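Local coordinates for putative uncharacterized protein (Burkholderia ambifaria, PDB 3W21) that probably acts as a 2-oxoglutarate-dependent dioxygenase, binding 2-oxoglutarate beside a metal site that is occupied here by zinc, at residues F181-G186 with R255-L260. Numbering follows the deposited sequence.
Sequences FLTIQG and RRTMGL. With AKG (2-oxoglutaric acid), chain D.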
ATOM      1  N   PHE A 181      21.886  11.132   6.457  1.00 29.30           N
ATOM      2  CA  PHE A 181      22.386  10.746   5.158  1.00 30.42           C
ATOM      3  C   PHE A 181      23.905  10.602   5.176  1.00 29.46           C
ATOM      4  O   PHE A 181      24.610  11.429   5.719  1.00 29.84           O
ATOM      5  CB  PHE A 181      21.880  11.651   4.012  1.00 28.33           C
ATOM      6  CG  PHE A 181      22.413  13.094   4.025  1.00 31.76           C
ATOM      7  CD1 PHE A 181      23.598  13.441   3.338  1.00 29.32           C
ATOM      8  CD2 PHE A 181      21.740  14.107   4.729  1.00 30.55           C
ATOM      9  CE1 PHE A 181      24.063  14.776   3.312  1.00 32.94           C
ATOM     10  CE2 PHE A 181      22.229  15.457   4.732  1.00 31.53           C
ATOM     11  CZ  PHE A 181      23.371  15.802   4.004  1.00 28.52           C
ATOM     12  N   LEU A 182      24.360   9.527   4.530  1.00 29.83           N
ATOM     13  CA  LEU A 182      25.770   9.234   4.368  1.00 27.79           C
ATOM     14  C   LEU A 182      26.143   9.681   2.983  1.00 27.95           C
ATOM     15  O   LEU A 182      25.502   9.287   2.011  1.00 27.70           O
ATOM     16  CB  LEU A 182      25.921   7.705   4.464  1.00 28.22           C
ATOM     17  CG  LEU A 182      27.292   7.138   4.155  1.00 27.98           C
ATOM     18  CD1 LEU A 182      28.331   7.884   4.975  1.00 29.45           C
ATOM     19  CD2 LEU A 182      27.254   5.596   4.399  1.00 25.31           C
ATOM     20  N   THR A 183      27.186  10.497   2.873  1.00 29.72           N
ATOM     21  CA  THR A 183      27.671  10.918   1.553  1.00 31.08           C
ATOM     22  C   THR A 183      28.650   9.864   1.017  1.00 33.68           C
ATOM     23  O   THR A 183      29.559   9.422   1.746  1.00 34.93           O
ATOM     24  CB  THR A 183      28.347  12.326   1.611  1.00 32.84           C
ATOM     25  OG1 THR A 183      27.350  13.336   1.942  1.00 35.72           O
ATOM     26  CG2 THR A 183      28.872  12.696   0.258  1.00 34.74           C
ATOM     27  N   ILE A 184      28.439   9.470  -0.235  1.00 34.45           N
ATOM     28  CA  ILE A 184      29.262   8.467  -0.870  1.00 37.77           C
ATOM     29  C   ILE A 184      30.206   9.093  -1.902  1.00 39.10           C
ATOM     30  O   ILE A 184      31.346   8.700  -1.939  1.00 41.26           O
ATOM     31  CB  ILE A 184      28.435   7.349  -1.582  1.00 37.44           C
ATOM     32  CG1 ILE A 184      27.683   6.493  -0.568  1.00 34.48           C
ATOM     33  CG2 ILE A 184      29.365   6.446  -2.424  1.00 36.10           C
ATOM     34  CD1 ILE A 184      28.506   5.943   0.581  1.00 30.32           C
ATOM     35  N   GLN A 185      29.697  10.035  -2.717  1.00 35.71           N
ATOM     36  CA  GLN A 185      30.470  10.791  -3.698  1.00 38.84           C
ATOM     37  C   GLN A 185      29.972  12.245  -3.731  1.00 39.81           C
ATOM     38  O   GLN A 185      28.741  12.514  -3.806  1.00 39.59           O
ATOM     39  CB  GLN A 185      30.379  10.114  -5.098  1.00 43.67           C
ATOM     40  CG  GLN A 185      30.942  10.952  -6.265  1.00 40.86           C
ATOM     41  CD  GLN A 185      30.799  10.340  -7.667  1.00 48.39           C
ATOM     42  OE1 GLN A 185      31.723  10.449  -8.461  1.00 55.00           O
ATOM     43  NE2 GLN A 185      29.650   9.741  -7.987  1.00 38.88           N
ATOM     44  N   GLY A 186      30.928  13.169  -3.650  1.00 45.38           N
ATOM     45  CA  GLY A 186      30.665  14.602  -3.523  1.00 45.62           C
ATOM     46  C   GLY A 186      30.852  15.245  -4.883  1.00 56.06           C
ATOM     47  O   GLY A 186      31.611  14.711  -5.702  1.00 46.89           O
ATOM     48  N   ARG A 255      26.760  13.711  -7.514  1.00 46.68           N
ATOM     49  CA  ARG A 255      26.840  13.572  -6.049  1.00 46.11           C
ATOM     50  C   ARG A 255      25.974  12.370  -5.685  1.00 43.56           C
ATOM     51  O   ARG A 255      24.863  12.209  -6.224  1.00 47.83           O
ATOM     52  CB  ARG A 255      26.338  14.852  -5.342  1.00 44.84           C
ATOM     53  CG  ARG A 255      26.516  14.846  -3.808  1.00 45.35           C
ATOM     54  CD  ARG A 255      25.953  16.057  -3.057  1.00 47.54           C
ATOM     55  NE  ARG A 255      24.516  15.945  -2.824  1.00 58.29           N
ATOM     56  CZ  ARG A 255      23.895  15.999  -1.640  1.00 52.09           C
ATOM     57  NH1 ARG A 255      24.557  16.223  -0.495  1.00 52.39           N
ATOM     58  NH2 ARG A 255      22.570  15.866  -1.616  1.00 53.70           N
ATOM     59  N   ARG A 256      26.498  11.503  -4.819  1.00 37.43           N
ATOM     60  CA  ARG A 256      25.761  10.310  -4.407  1.00 40.27           C
ATOM     61  C   ARG A 256      25.640  10.260  -2.867  1.00 37.62           C
ATOM     62  O   ARG A 256      26.620  10.493  -2.153  1.00 36.21           O
ATOM     63  CB  ARG A 256      26.447   9.038  -4.953  1.00 36.82           C
ATOM     64  CG  ARG A 256      26.262   8.857  -6.447  1.00 40.26           C
ATOM     65  CD  ARG A 256      26.761   7.500  -6.892  1.00 41.99           C
ATOM     66  NE  ARG A 256      28.188   7.338  -6.648  1.00 45.94           N
ATOM     67  CZ  ARG A 256      28.727   6.178  -6.294  1.00 45.59           C
ATOM     68  NH1 ARG A 256      27.949   5.114  -6.144  1.00 49.09           N
ATOM     69  NH2 ARG A 256      30.031   6.088  -6.086  1.00 44.78           N
ATOM     70  N   THR A 257      24.421  10.001  -2.393  1.00 36.16           N
ATOM     71  CA  THR A 257      24.122   9.821  -0.952  1.00 36.71           C
ATOM     72  C   THR A 257      23.128   8.686  -0.730  1.00 31.98           C
ATOM     73  O   THR A 257      22.489   8.214  -1.680  1.00 34.90           O
ATOM     74  CB  THR A 257      23.493  11.082  -0.295  1.00 34.12           C
ATOM     75  OG1 THR A 257      22.216  11.331  -0.879  1.00 39.62           O
ATOM     76  CG2 THR A 257      24.405  12.337  -0.428  1.00 34.62           C
HETATM   77  N   MSE A 258      22.994   8.258   0.527  1.00 28.06           N
HETATM   78  CA  MSE A 258      22.022   7.250   0.913  1.00 29.54           C
HETATM   79  C   MSE A 258      21.351   7.880   2.108  1.00 28.51           C
HETATM   80  O   MSE A 258      22.077   8.328   2.986  1.00 28.40           O
HETATM   81  CB  MSE A 258      22.933   6.203   1.573  1.00 30.27           C
HETATM   82  CG  MSE A 258      22.652   4.802   1.203  1.00 42.39           C
HETATM   83 SE   MSE A 258      24.296   3.906   1.887  1.00 39.29          SE
HETATM   84  CE  MSE A 258      25.057   3.987   0.129  1.00 29.91           C
ATOM     85  N   GLY A 259      20.025   7.805   2.251  1.00 28.40           N
ATOM     86  CA  GLY A 259      19.415   8.532   3.380  1.00 30.51           C
ATOM     87  C   GLY A 259      18.211   7.821   3.954  1.00 31.68           C
ATOM     88  O   GLY A 259      17.616   6.965   3.315  1.00 29.86           O
ATOM     89  N   LEU A 260      17.824   8.216   5.155  1.00 27.72           N
ATOM     90  CA  LEU A 260      16.542   7.826   5.693  1.00 28.82           C
ATOM     91  C   LEU A 260      16.180   8.857   6.783  1.00 26.07           C
ATOM     92  O   LEU A 260      16.937   9.784   6.992  1.00 25.65           O
ATOM     93  CB  LEU A 260      16.639   6.395   6.219  1.00 31.20           C
ATOM     94  CG  LEU A 260      17.203   5.920   7.580  1.00 37.38           C
ATOM     95  CD1 LEU A 260      17.789   4.481   7.579  1.00 31.67           C
ATOM     96  CD2 LEU A 260      17.992   6.867   8.447  1.00 36.96           C
TER
HETATM   97  C1  AKG D 302      17.173  15.043   3.429  1.00 59.94           C
HETATM   98  O1  AKG D 302      15.978  15.285   3.745  1.00 61.09           O
HETATM   99  O2  AKG D 302      17.883  14.196   4.040  1.00 47.17           O
HETATM  100  C2  AKG D 302      17.731  15.827   2.306  1.00 65.41           C
HETATM  101  O5  AKG D 302      17.402  16.997   2.128  1.00 61.69           O
HETATM  102  C3  AKG D 302      18.705  15.191   1.346  1.00 64.06           C
HETATM  103  C4  AKG D 302      20.085  15.050   1.990  1.00 61.49           C
HETATM  104  C5  AKG D 302      21.010  14.438   0.960  1.00 63.92           C
HETATM  105  O3  AKG D 302      21.995  15.135   0.636  1.00 68.88           O
HETATM  106  O4  AKG D 302      20.769  13.297   0.458  1.00 57.86           O
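F181 meets T257 and R255 across two antiparallel strands of the core sheet, consistent with the double-stranded beta-helix of 2-oxoglutarate dioxygenases. The pair illustrates how such a sheet divides its labour: one face holds the cosubstrate, the other packs against helices. On the face shared by F181, T183 and T257, the F181 ring lies under the aliphatic part of 2-oxoglutarate, with ligand C4 3.3 Å above the ring plane and displaced toward its rim. A chi1 of 68° sets CG between the backbone N and carbonyl carbon and turns the ring toward T257 and the ligand, while F181 CB packs on CA of G259, where there is no side chain. The T257 methyl CG2 touches F181 CD1 at 4.0 Å and also lies 3.8 Å over the centre of the R255 guanidinium. That guanidinium meets ligand O3 with its edge, NH1 making a weak bond, while T257 OG1 donates to ligand O4 at 2.8 Å. Thus the far carboxylate is gripped through both oxygens, with Y143 and R141 adding further bonds to the ligand.

Behind the sheet, L182, I184 and M258, a selenomethionine, form an apolar layer against W52 and F112; I184 CG1 reaches M258 CE at 3.7 Å. I184 CG2 also lies over one face of the R256 guanidinium. A classic beta bulge shifts the register by one between T183 and Q185, where I184 and Q185 both face R256. Both amides approach R256 O from the same face of its carbonyl plane, I184 N at 2.8 Å and Q185 N at 3.2 Å.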